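Local atomic coordinates of cGAS/DncV-like nucleotidyltransferase in E. coli homolog (Elizabethkingia meningoseptica ATCC 13253 = NBRC 12535, PDB entry 6E0O), a protein that synthesises cyclic dinucleotide second messengers from nucleoside triphosphates in a CBASS antiphage defence system, very probably with magnesium as cofactor. Residues A[33-37]-A[38-42]; A[117-121]-A[122-126]; A[207-210]-A[211-215]; A[217-220]-A[221-225]. All coordinates share one frame; numbering follows the deposited sequence.

How the contacts relate
The four contacts follow one another along the chain without nesting or crossing, and each is local: a helix end, a hairpin, a loop turn and one turn of a helix. Contact 1 ends helix 21-38 and turns the chain into strand 42-47. Contact 2 closes the hairpin of strands 117-119 and 124-126, on the same side of the chain's centre as contact 1. On the far side of the centre from contact 1, contact 3 turns the loop between helices 188-205 and 216-224, and contact 4 is the helix that follows. These two touch where Val214 CG2 packs on Ile219 CD1 at 3.8 Å. Contacts 2 and 4 lie on opposite sides of the centre, about 10 Å apart at their nearest atoms.

Contact 1 of 4, residues A[33-37]-A[38-42]; sequences ALRAK and FGNRV
The aliphatic part of Lys37 lies over one face of the Phe38 ring, its CG 4.1 Å from the ring centroid and almost straight above it. With CG anti to the backbone N (chi1 -178°), the lysine chain starts out across the ring, then bends at its third and fourth torsions and carries NZ away toward Glu107, a long and weak ion pair. At the ring's edge sits the carbonyl oxygen of Leu34, 3.3 Å from Phe38 CD2. That same oxygen takes the Phe38 amide in the last turn of helix 21-38 and also accepts from Lys37 N. Phe38 and Leu34 both rest on Met66 of strand 62-68, so the helix end is packed against the sheet of the nucleotidyltransferase domain.

Gly39 breaks the helix with a positive phi of 56°, its N still bonded to Arg35 O at 2.9 Å. Beyond it, the chain doubles back toward strand 42-47, and Arg35 spans the turn. Bent at chi2, its side chain brings NH1 between two carbonyl oxygens: Gly39 O at 2.8 Å, in the guanidinium plane, and Val42 O at 2.9 Å, met from above its carbonyl plane. Two bonds to one nitrogen tie the helix end to the start of the strand, while Val42 CG2 touches Arg35 NH1 at 3.4 Å. Arg41 bends at chi3 and returns to the helix end, where NH2 makes a weak bond to Lys37 O at 3.1 Å, in the plane of the guanidinium; its NH1 is hydrogen-bonded to Tyr68 OH.

Contact 2 of 4, residues A[117-121]-A[122-126]; sequences VERKN and KCIQV. With nucleotides of chain B.
Lys120 bends at its second torsion (chi2 -66°) and reaches back along the hairpin, while Gln125, with CG anti to the backbone N, extends across its path. Lys120 CE therefore comes to rest against the Gln125 amide, 3.7 Å from NE2, and NZ ends in a salt bridge with Glu118 OE2 at 2.9 Å. The Glu118 and Gln125 side chains run side by side in the same direction; the amide oxygen OE1 is bonded to Asn127. Their backbones form the antiparallel hydrogen-bonded pair, with Glu118 N to Gln125 O at 2.9 Å and Gln125 N to Glu118 O at 2.8 Å. On the other sheet face Val117 CG1 packs on Ile124 CG2 at 3.5 Å, and Arg119 crosses Ile124, CG near CD1, before its guanidinium turns to Asp162.

At the tip, Lys120 N bonds Cys123 O at 2.9 Å. Lys122 stretches away from the hairpin, extended beyond CG, and Lys122 NZ hydrogen-bonds OP1 of nucleotide A2 of chain B at 3.2 Å. This is an antiparallel beta hairpin whose turn forms part of the nucleotide-binding site, where Lys122 holds a phosphate of the bound dinucleotide.

Contact 3 of 4, residues A[207-210]-A[211-215]; sequences GEIA and DNLVS
A type I beta turn, Ala210 to Leu213, bends the chain in the loop that joins helix 188-205 to helix 216-224. Its closing bond runs from Leu213 N to Ala210 O at 3.2 Å; the N-H points almost straight at the oxygen (173°), yet arrives from above the carbonyl plane.

Ahead of the turn, Ile209 meets Leu213 in the one apolar side-chain contact between the two halves of the loop: Ile209 CG2 lies 3.8 Å from Leu213 CD2, and the side chains cross at about a right angle. Leu213 has CG anti to the backbone N (chi1 179°), with CD2 as the branch that reaches Ile209. The pair borders helix 275-289, where Ile209 packs on Phe281 and Lys284 and Leu213 on Asp277. On the turn itself, Asn212 folds its amide back, and OD1 sits 3.5 Å from Ala210 CB. Further on, Ser215 takes the N-cap position of helix 216-224, its OG bonded to Phe218 N.

A water bridges the turn's first carbonyl to the residue just after the turn: its oxygen accepts from Val214 N at 3.1 Å and probably donates to Ala210 O at 3.0 Å.

Contact 4 of 4, residues A[217-220]-A[221-225]; sequences FFIE and CLVYN
Four successive i to i+4 bonds run through helix 216-224, from Phe217 O to Cys221 N at 3.0 Å through to Glu220 O and Tyr224 N, and Val223 N meets Ile219 O almost linearly (177°).

One turn apart on the helix, Cys221 and Phe217 make a sulfur-aromatic contact. Cys221 SG lies over a face of the Phe217 ring, 3.8 Å from its centroid and displaced toward the rim, so that CZ is its nearest ring atom at 3.5 Å. Phe217 swings its ring toward the next turn because CG is anti to the backbone N (chi1 177°), and the cysteine sulfur is anti to its own carbonyl carbon. The ring also meets His174. On a neighbouring side of the helix Phe218 and Leu222 repeat the spacing: Leu222 CD1 sits off-centre above the Phe218 ring, 4.3 Å from the centroid, in a CH-pi contact, and both residues pack on Ala278 of helix 275-289. Ile219 and Val223 touch more loosely through their CG2 methyls, at 4.4 Å, on the side facing Leu196 of helix 188-205.

Toward the C-terminal end, Asn225 turns its amide back on the helix, and ND2 donates to Cys221 O at 2.8 Å, with that oxygen in the amide plane; ND2 also has a bond to Thr258 O. Glu220 hydrogen-bonds His174 NE2 through OE1. In this buried helix, packed through i, i+4 pairs, the side carrying Phe217 and Glu220 packs against the bound nucleotides and borders Ser216 and Asn52, which probably bind GTP.

Contact 1 of 4, residues A[33-37]-A[38-42]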
loop_
_atom_site.group_PDB
_atom_site.type_symbol
_atom_site.label_atom_id
_atom_site.label_comp_id
_atom_site.label_asym_id
_atom_site.label_seq_id
_atom_site.Cartn_x
_atom_site.Cartn_y
_atom_site.Cartn_z
ATOM N N ALA A 33 7.982 -16.430 -15.287
ATOM C CA ALA A 33 9.268 -16.781 -14.690
ATOM C C ALA A 33 9.081 -17.532 -13.377
ATOM O O ALA A 33 9.783 -18.512 -13.103
ATOM C CB ALA A 33 10.098 -15.514 -14.491
ATOM N N LEU A 34 8.134 -17.090 -12.547
ATOM C CA LEU A 34 7.924 -17.740 -11.259
ATOM C C LEU A 34 7.272 -19.108 -11.425
ATOM O O LEU A 34 7.656 -20.066 -10.746
ATOM C CB LEU A 34 7.090 -16.837 -10.355
ATOM C CG LEU A 34 7.741 -15.500 -10.008
ATOM C CD1 LEU A 34 6.752 -14.635 -9.228
ATOM C CD2 LEU A 34 9.027 -15.678 -9.227
ATOM N N ARG A 35 6.291 -19.224 -12.322
ATOM C CA ARG A 35 5.633 -20.511 -12.519
ATOM C C ARG A 35 6.609 -21.554 -13.044
ATOM O O ARG A 35 6.464 -22.746 -12.752
ATOM C CB ARG A 35 4.456 -20.375 -13.485
ATOM C CG ARG A 35 3.313 -19.508 -12.994
ATOM C CD ARG A 35 2.533 -20.156 -11.875
ATOM N NE ARG A 35 1.536 -19.223 -11.353
ATOM C CZ ARG A 35 0.900 -19.376 -10.197
ATOM N NH1 ARG A 35 1.135 -20.437 -9.445
ATOM N NH2 ARG A 35 0.035 -18.458 -9.789
ATOM N N ALA A 36 7.604 -21.135 -13.834
ATOM C CA ALA A 36 8.566 -22.094 -14.369
ATOM C C ALA A 36 9.282 -22.849 -13.257
ATOM O O ALA A 36 9.642 -24.017 -13.431
ATOM C CB ALA A 36 9.578 -21.386 -15.270
ATOM N N LYS A 37 9.489 -22.212 -12.111
ATOM C CA LYS A 37 10.126 -22.880 -10.982
ATOM C C LYS A 37 9.132 -23.467 -9.990
ATOM O O LYS A 37 9.342 -24.583 -9.502
ATOM C CB LYS A 37 11.071 -21.924 -10.245
ATOM C CG LYS A 37 11.794 -22.605 -9.087
ATOM C CD LYS A 37 12.938 -21.776 -8.498
ATOM C CE LYS A 37 14.105 -21.584 -9.459
ATOM N NZ LYS A 37 14.826 -22.842 -9.814
ATOM N N PHE A 38 8.053 -22.750 -9.690
ATOM C CA PHE A 38 7.194 -23.099 -8.569
ATOM C C PHE A 38 5.883 -23.759 -8.968
ATOM O O PHE A 38 5.205 -24.320 -8.095
ATOM C CB PHE A 38 6.892 -21.848 -7.741
ATOM C CG PHE A 38 8.103 -21.266 -7.076
ATOM C CD1 PHE A 38 8.644 -21.863 -5.956
ATOM C CD2 PHE A 38 8.704 -20.130 -7.575
ATOM C CE1 PHE A 38 9.757 -21.326 -5.342
ATOM C CE2 PHE A 38 9.819 -19.592 -6.966
ATOM C CZ PHE A 38 10.343 -20.188 -5.853
ATOM N N GLY A 39 5.504 -23.697 -10.239
ATOM C CA GLY A 39 4.266 -24.326 -10.655
ATOM C C GLY A 39 3.092 -23.807 -9.850
ATOM O O GLY A 39 2.961 -22.603 -9.588
ATOM N N ASN A 40 2.216 -24.723 -9.453
ATOM C CA ASN A 40 1.023 -24.362 -8.703
ATOM C C ASN A 40 1.246 -24.317 -7.203
ATOM O O ASN A 40 0.285 -24.123 -6.447
ATOM C CB ASN A 40 -0.125 -25.305 -9.012
ATOM C CG ASN A 40 -0.875 -24.917 -10.286
ATOM O OD1 ASN A 40 -0.870 -23.763 -10.690
ATOM N ND2 ASN A 40 -1.537 -25.891 -10.914
ATOM N N ARG A 41 2.491 -24.431 -6.758
ATOM C CA ARG A 41 2.799 -24.379 -5.337
ATOM C C ARG A 41 2.742 -22.975 -4.761
ATOM O O ARG A 41 2.925 -22.816 -3.546
ATOM C CB ARG A 41 4.174 -24.993 -5.090
ATOM C CG ARG A 41 4.237 -26.469 -5.457
ATOM C CD ARG A 41 5.610 -27.024 -5.169
ATOM N NE ARG A 41 6.594 -26.565 -6.139
ATOM C CZ ARG A 41 7.877 -26.352 -5.864
ATOM N NH1 ARG A 41 8.340 -26.529 -4.633
ATOM N NH2 ARG A 41 8.697 -25.948 -6.823
ATOM N N VAL A 42 2.485 -21.966 -5.595
ATOM C CA VAL A 42 2.340 -20.589 -5.145
ATOM C C VAL A 42 1.018 -20.009 -5.625
ATOM O O VAL A 42 0.486 -20.399 -6.667
ATOM C CB VAL A 42 3.508 -19.696 -5.628
ATOM C CG1 VAL A 42 4.818 -20.184 -5.055
ATOM C CG2 VAL A 42 3.572 -19.652 -7.160
#

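Contact 2 of 4, residues A[117-121]-A[122-126]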
loop_
_atom_site.group_PDB
_atom_site.type_symbol
_atom_site.label_atom_id
_atom_site.label_comp_id
_atom_site.label_asym_id
_atom_site.label_seq_id
_atom_site.Cartn_x
_atom_site.Cartn_y
_atom_site.Cartn_z
ATOM N N VAL A 117 17.438 -7.951 -12.246
ATOM C CA VAL A 117 17.008 -8.466 -10.952
ATOM C C VAL A 117 17.926 -7.927 -9.869
ATOM O O VAL A 117 19.152 -8.068 -9.952
ATOM C CB VAL A 117 17.000 -10.005 -10.955
ATOM C CG1 VAL A 117 16.607 -10.531 -9.586
ATOM C CG2 VAL A 117 16.048 -10.513 -12.012
ATOM N N GLU A 118 17.329 -7.332 -8.834
ATOM C CA GLU A 118 18.077 -6.806 -7.701
ATOM C C GLU A 118 17.385 -7.231 -6.416
ATOM O O GLU A 118 16.221 -6.893 -6.188
ATOM C CB GLU A 118 18.164 -5.278 -7.768
ATOM C CG GLU A 118 18.806 -4.760 -9.041
ATOM C CD GLU A 118 18.885 -3.247 -9.087
ATOM O OE1 GLU A 118 19.363 -2.706 -10.105
ATOM O OE2 GLU A 118 18.470 -2.596 -8.104
ATOM N N ARG A 119 18.100 -7.953 -5.568
ATOM C CA ARG A 119 17.556 -8.323 -4.274
ATOM C C ARG A 119 17.467 -7.093 -3.385
ATOM O O ARG A 119 18.412 -6.302 -3.297
ATOM C CB ARG A 119 18.443 -9.371 -3.622
ATOM C CG ARG A 119 17.947 -9.782 -2.265
ATOM C CD ARG A 119 18.668 -11.004 -1.785
ATOM N NE ARG A 119 18.244 -11.394 -0.448
ATOM C CZ ARG A 119 18.029 -12.649 -0.075
ATOM N NH1 ARG A 119 18.159 -13.636 -0.955
ATOM N NH2 ARG A 119 17.653 -12.913 1.167
ATOM N N LYS A 120 16.325 -6.935 -2.727
ATOM C CA LYS A 120 16.087 -5.852 -1.785
ATOM C C LYS A 120 15.756 -6.433 -0.413
ATOM O O LYS A 120 15.599 -7.643 -0.246
ATOM C CB LYS A 120 14.971 -4.928 -2.278
ATOM C CG LYS A 120 15.198 -4.361 -3.662
ATOM C CD LYS A 120 16.386 -3.422 -3.719
ATOM C CE LYS A 120 16.661 -3.006 -5.158
ATOM N NZ LYS A 120 17.821 -2.081 -5.280
ATOM N N ASN A 121 15.615 -5.546 0.574
ATOM C CA ASN A 121 15.446 -5.990 1.953
ATOM C C ASN A 121 14.176 -6.815 2.134
ATOM O O ASN A 121 14.171 -7.794 2.893
ATOM C CB ASN A 121 15.433 -4.773 2.875
ATOM C CG ASN A 121 15.515 -5.152 4.338
ATOM O OD1 ASN A 121 16.240 -6.074 4.712
ATOM N ND2 ASN A 121 14.768 -4.444 5.174
ATOM N N LYS A 122 13.089 -6.430 1.457
ATOM C CA LYS A 122 11.782 -7.037 1.675
ATOM C C LYS A 122 11.201 -7.668 0.418
ATOM O O LYS A 122 10.060 -8.142 0.456
ATOM C CB LYS A 122 10.793 -6.011 2.238
ATOM C CG LYS A 122 11.140 -5.516 3.627
ATOM C CD LYS A 122 10.116 -4.528 4.167
ATOM C CE LYS A 122 10.638 -3.815 5.404
ATOM N NZ LYS A 122 9.703 -2.762 5.873
ATOM N N CYS A 123 11.954 -7.717 -0.677
ATOM C CA CYS A 123 11.425 -8.204 -1.945
ATOM C C CYS A 123 12.584 -8.456 -2.896
ATOM O O CYS A 123 13.746 -8.191 -2.577
ATOM C CB CYS A 123 10.448 -7.187 -2.539
ATOM S SG CYS A 123 11.216 -5.611 -3.018
ATOM N N ILE A 124 12.250 -8.981 -4.072
ATOM C CA ILE A 124 13.162 -9.042 -5.208
ATOM C C ILE A 124 12.635 -8.051 -6.243
ATOM O O ILE A 124 11.507 -8.189 -6.730
ATOM C CB ILE A 124 13.251 -10.452 -5.811
ATOM C CG1 ILE A 124 13.583 -11.524 -4.773
ATOM C CG2 ILE A 124 14.256 -10.413 -6.950
ATOM C CD1 ILE A 124 14.920 -11.383 -4.110
ATOM N N GLN A 125 13.439 -7.058 -6.589
ATOM C CA GLN A 125 13.035 -6.078 -7.583
ATOM C C GLN A 125 13.405 -6.573 -8.968
ATOM O O GLN A 125 14.512 -7.072 -9.186
ATOM C CB GLN A 125 13.732 -4.750 -7.304
ATOM C CG GLN A 125 13.321 -3.604 -8.185
ATOM C CD GLN A 125 13.968 -2.311 -7.736
ATOM O OE1 GLN A 125 14.913 -1.835 -8.353
ATOM N NE2 GLN A 125 13.475 -1.753 -6.642
ATOM N N VAL A 126 12.471 -6.433 -9.896
ATOM C CA VAL A 126 12.707 -6.705 -11.306
ATOM C C VAL A 126 12.545 -5.375 -12.034
ATOM O O VAL A 126 11.426 -4.896 -12.245
ATOM C CB VAL A 126 11.767 -7.778 -11.866
ATOM C CG1 VAL A 126 12.126 -8.041 -13.322
ATOM C CG2 VAL A 126 11.824 -9.059 -11.033
ATOM P P A B 2 8.915 -0.582 1.808
ATOM O OP1 A B 2 9.091 -1.398 3.038
ATOM O OP2 A B 2 10.077 0.171 1.263
ATOM O "O5'" A B 2 8.386 -1.552 0.658
ATOM C "C5'" A B 2 9.275 -2.410 -0.054
ATOM C "C4'" A B 2 8.549 -3.591 -0.652
ATOM O "O4'" A B 2 8.122 -4.466 0.425
ATOM C "C3'" A B 2 7.293 -3.245 -1.447
ATOM O "O3'" A B 2 7.141 -4.144 -2.544
ATOM C "C2'" A B 2 6.175 -3.457 -0.435
ATOM O "O2'" A B 2 4.918 -3.776 -1.001
ATOM C "C1'" A B 2 6.716 -4.609 0.408
ATOM N N9 A B 2 6.245 -4.566 1.793
ATOM C C8 A B 2 6.658 -3.702 2.781
ATOM N N7 A B 2 6.059 -3.885 3.930
ATOM C C5 A B 2 5.182 -4.932 3.681
ATOM C C6 A B 2 4.246 -5.601 4.494
ATOM N N6 A B 2 4.018 -5.323 5.779
ATOM N N1 A B 2 3.558 -6.599 3.921
ATOM C C2 A B 2 3.757 -6.902 2.639
ATOM N N3 A B 2 4.606 -6.350 1.773
ATOM C C4 A B 2 5.292 -5.362 2.366
#

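Contact 3 of 4, residues A[207-210]-A[211-215]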
loop_
_atom_site.group_PDB
_atom_site.type_symbol
_atom_site.label_atom_id
_atom_site.label_comp_id
_atom_site.label_asym_id
_atom_site.label_seq_id
_atom_site.Cartn_x
_atom_site.Cartn_y
_atom_site.Cartn_z
ATOM N N GLY A 207 11.776 18.940 -0.242
ATOM C CA GLY A 207 12.616 18.838 0.932
ATOM C C GLY A 207 11.951 19.259 2.217
ATOM O O GLY A 207 12.636 19.499 3.208
ATOM N N GLU A 208 10.623 19.354 2.229
ATOM C CA GLU A 208 9.914 19.832 3.405
ATOM C C GLU A 208 9.708 18.732 4.436
ATOM O O GLU A 208 9.597 19.027 5.629
ATOM C CB GLU A 208 8.567 20.409 2.973
ATOM C CG GLU A 208 7.818 21.128 4.060
ATOM C CD GLU A 208 8.512 22.393 4.502
ATOM O OE1 GLU A 208 9.278 22.968 3.701
ATOM O OE2 GLU A 208 8.292 22.816 5.652
ATOM N N ILE A 209 9.623 17.475 3.998
ATOM C CA ILE A 209 9.527 16.330 4.893
ATOM C C ILE A 209 10.452 15.239 4.370
ATOM O O ILE A 209 10.811 15.209 3.190
ATOM C CB ILE A 209 8.085 15.786 5.034
ATOM C CG1 ILE A 209 7.586 15.222 3.704
ATOM C CG2 ILE A 209 7.159 16.875 5.570
ATOM C CD1 ILE A 209 6.173 14.682 3.755
ATOM N N ALA A 210 10.845 14.341 5.268
ATOM C CA ALA A 210 11.657 13.200 4.883
ATOM C C ALA A 210 10.817 12.234 4.061
ATOM O O ALA A 210 9.592 12.167 4.201
ATOM C CB ALA A 210 12.175 12.479 6.125
ATOM N N ASP A 211 11.489 11.470 3.204
ATOM C CA ASP A 211 10.772 10.559 2.323
ATOM C C ASP A 211 10.145 9.390 3.067
ATOM O O ASP A 211 9.425 8.610 2.439
ATOM C CB ASP A 211 11.656 10.071 1.169
ATOM C CG ASP A 211 12.838 9.255 1.631
ATOM O OD1 ASP A 211 12.974 9.008 2.845
ATOM O OD2 ASP A 211 13.639 8.854 0.760
ATOM N N ASN A 212 10.378 9.264 4.377
ATOM C CA ASN A 212 9.775 8.200 5.173
ATOM C C ASN A 212 8.983 8.721 6.371
ATOM O O ASN A 212 8.663 7.935 7.273
ATOM C CB ASN A 212 10.828 7.188 5.642
ATOM C CG ASN A 212 11.888 7.808 6.535
ATOM O OD1 ASN A 212 11.889 9.016 6.787
ATOM N ND2 ASN A 212 12.796 6.974 7.028
ATOM N N LEU A 213 8.662 10.019 6.417
ATOM C CA LEU A 213 7.783 10.515 7.471
ATOM C C LEU A 213 6.485 9.718 7.494
ATOM O O LEU A 213 6.026 9.274 8.552
ATOM C CB LEU A 213 7.496 12.004 7.277
ATOM C CG LEU A 213 6.560 12.609 8.331
ATOM C CD1 LEU A 213 7.184 12.554 9.724
ATOM C CD2 LEU A 213 6.197 14.047 7.953
ATOM N N VAL A 214 5.881 9.525 6.324
ATOM C CA VAL A 214 4.690 8.699 6.188
ATOM C C VAL A 214 4.816 7.860 4.923
ATOM O O VAL A 214 5.444 8.265 3.941
ATOM C CB VAL A 214 3.384 9.533 6.145
ATOM C CG1 VAL A 214 3.232 10.360 7.411
ATOM C CG2 VAL A 214 3.348 10.397 4.893
ATOM N N SER A 215 4.228 6.680 4.962
ATOM C CA SER A 215 4.161 5.796 3.812
ATOM C C SER A 215 2.752 5.849 3.237
ATOM O O SER A 215 1.815 6.354 3.861
ATOM C CB SER A 215 4.450 4.362 4.258
ATOM O OG SER A 215 3.382 3.921 5.085
HETATM O O HOH W 1 6.833 11.072 3.824
#

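Contact 4 of 4, residues A[217-220]-A[221-225]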
loop_
_atom_site.group_PDB
_atom_site.type_symbol
_atom_site.label_atom_id
_atom_site.label_comp_id
_atom_site.label_asym_id
_atom_site.label_seq_id
_atom_site.Cartn_x
_atom_site.Cartn_y
_atom_site.Cartn_z
ATOM N N PHE A 217 0.834 3.282 2.932
ATOM C CA PHE A 217 0.023 2.492 3.848
ATOM C C PHE A 217 -0.461 3.346 5.011
ATOM O O PHE A 217 -1.630 3.274 5.410
ATOM C CB PHE A 217 0.847 1.307 4.359
ATOM C CG PHE A 217 0.129 0.454 5.362
ATOM C CD1 PHE A 217 -0.780 -0.504 4.946
ATOM C CD2 PHE A 217 0.359 0.607 6.717
ATOM C CE1 PHE A 217 -1.440 -1.288 5.860
ATOM C CE2 PHE A 217 -0.311 -0.177 7.637
ATOM C CZ PHE A 217 -1.207 -1.123 7.204
ATOM N N PHE A 218 0.438 4.138 5.588
ATOM C CA PHE A 218 0.085 4.970 6.730
ATOM C C PHE A 218 -0.991 5.974 6.346
ATOM O O PHE A 218 -1.981 6.143 7.067
ATOM C CB PHE A 218 1.359 5.648 7.223
ATOM C CG PHE A 218 1.265 6.283 8.580
ATOM C CD1 PHE A 218 0.954 5.545 9.702
ATOM C CD2 PHE A 218 1.577 7.618 8.738
ATOM C CE1 PHE A 218 0.917 6.133 10.945
ATOM C CE2 PHE A 218 1.537 8.203 9.979
ATOM C CZ PHE A 218 1.230 7.449 11.084
ATOM N N ILE A 219 -0.829 6.633 5.195
ATOM C CA ILE A 219 -1.840 7.584 4.732
ATOM C C ILE A 219 -3.186 6.884 4.568
ATOM O O ILE A 219 -4.229 7.384 5.008
ATOM C CB ILE A 219 -1.382 8.264 3.427
ATOM C CG1 ILE A 219 -0.153 9.137 3.687
ATOM C CG2 ILE A 219 -2.527 9.067 2.802
ATOM C CD1 ILE A 219 0.461 9.737 2.433
ATOM N N GLU A 220 -3.180 5.711 3.923
ATOM C CA GLU A 220 -4.425 4.982 3.711
ATOM C C GLU A 220 -5.120 4.682 5.026
ATOM O O GLU A 220 -6.346 4.830 5.135
ATOM C CB GLU A 220 -4.153 3.688 2.952
ATOM C CG GLU A 220 -3.824 3.930 1.493
ATOM C CD GLU A 220 -3.517 2.674 0.726
ATOM O OE1 GLU A 220 -4.302 1.704 0.770
ATOM O OE2 GLU A 220 -2.468 2.674 0.065
ATOM N N CYS A 221 -4.354 4.270 6.042
ATOM C CA CYS A 221 -4.952 3.954 7.335
ATOM C C CYS A 221 -5.474 5.206 8.029
ATOM O O CYS A 221 -6.543 5.172 8.643
ATOM C CB CYS A 221 -3.937 3.240 8.227
ATOM S SG CYS A 221 -3.465 1.564 7.704
ATOM N N LEU A 222 -4.732 6.317 7.961
ATOM C CA LEU A 222 -5.192 7.542 8.609
ATOM C C LEU A 222 -6.530 7.982 8.037
ATOM O O LEU A 222 -7.472 8.270 8.783
ATOM C CB LEU A 222 -4.172 8.662 8.439
ATOM C CG LEU A 222 -2.838 8.480 9.162
ATOM C CD1 LEU A 222 -1.863 9.558 8.691
ATOM C CD2 LEU A 222 -3.017 8.517 10.660
ATOM N N VAL A 223 -6.631 8.066 6.708
ATOM C CA VAL A 223 -7.877 8.531 6.109
ATOM C C VAL A 223 -9.001 7.538 6.385
ATOM O O VAL A 223 -10.165 7.932 6.520
ATOM C CB VAL A 223 -7.682 8.812 4.607
ATOM C CG1 VAL A 223 -8.955 9.361 4.004
ATOM C CG2 VAL A 223 -6.531 9.786 4.384
ATOM N N TYR A 224 -8.671 6.252 6.484
ATOM C CA TYR A 224 -9.672 5.223 6.721
ATOM C C TYR A 224 -10.418 5.467 8.025
ATOM O O TYR A 224 -11.599 5.119 8.140
ATOM C CB TYR A 224 -8.999 3.836 6.745
ATOM C CG TYR A 224 -9.989 2.710 6.941
ATOM C CD1 TYR A 224 -10.747 2.250 5.879
ATOM C CD2 TYR A 224 -10.197 2.134 8.187
ATOM C CE1 TYR A 224 -11.681 1.248 6.051
ATOM C CE2 TYR A 224 -11.122 1.135 8.362
ATOM C CZ TYR A 224 -11.854 0.695 7.296
ATOM O OH TYR A 224 -12.781 -0.302 7.477
ATOM N N ASN A 225 -9.751 6.047 9.019
ATOM C CA ASN A 225 -10.356 6.260 10.328
ATOM C C ASN A 225 -11.172 7.543 10.414
ATOM O O ASN A 225 -11.800 7.794 11.451
ATOM C CB ASN A 225 -9.285 6.213 11.423
ATOM C CG ASN A 225 -8.819 4.796 11.716
ATOM O OD1 ASN A 225 -9.315 4.140 12.632
ATOM N ND2 ASN A 225 -7.861 4.313 10.934
#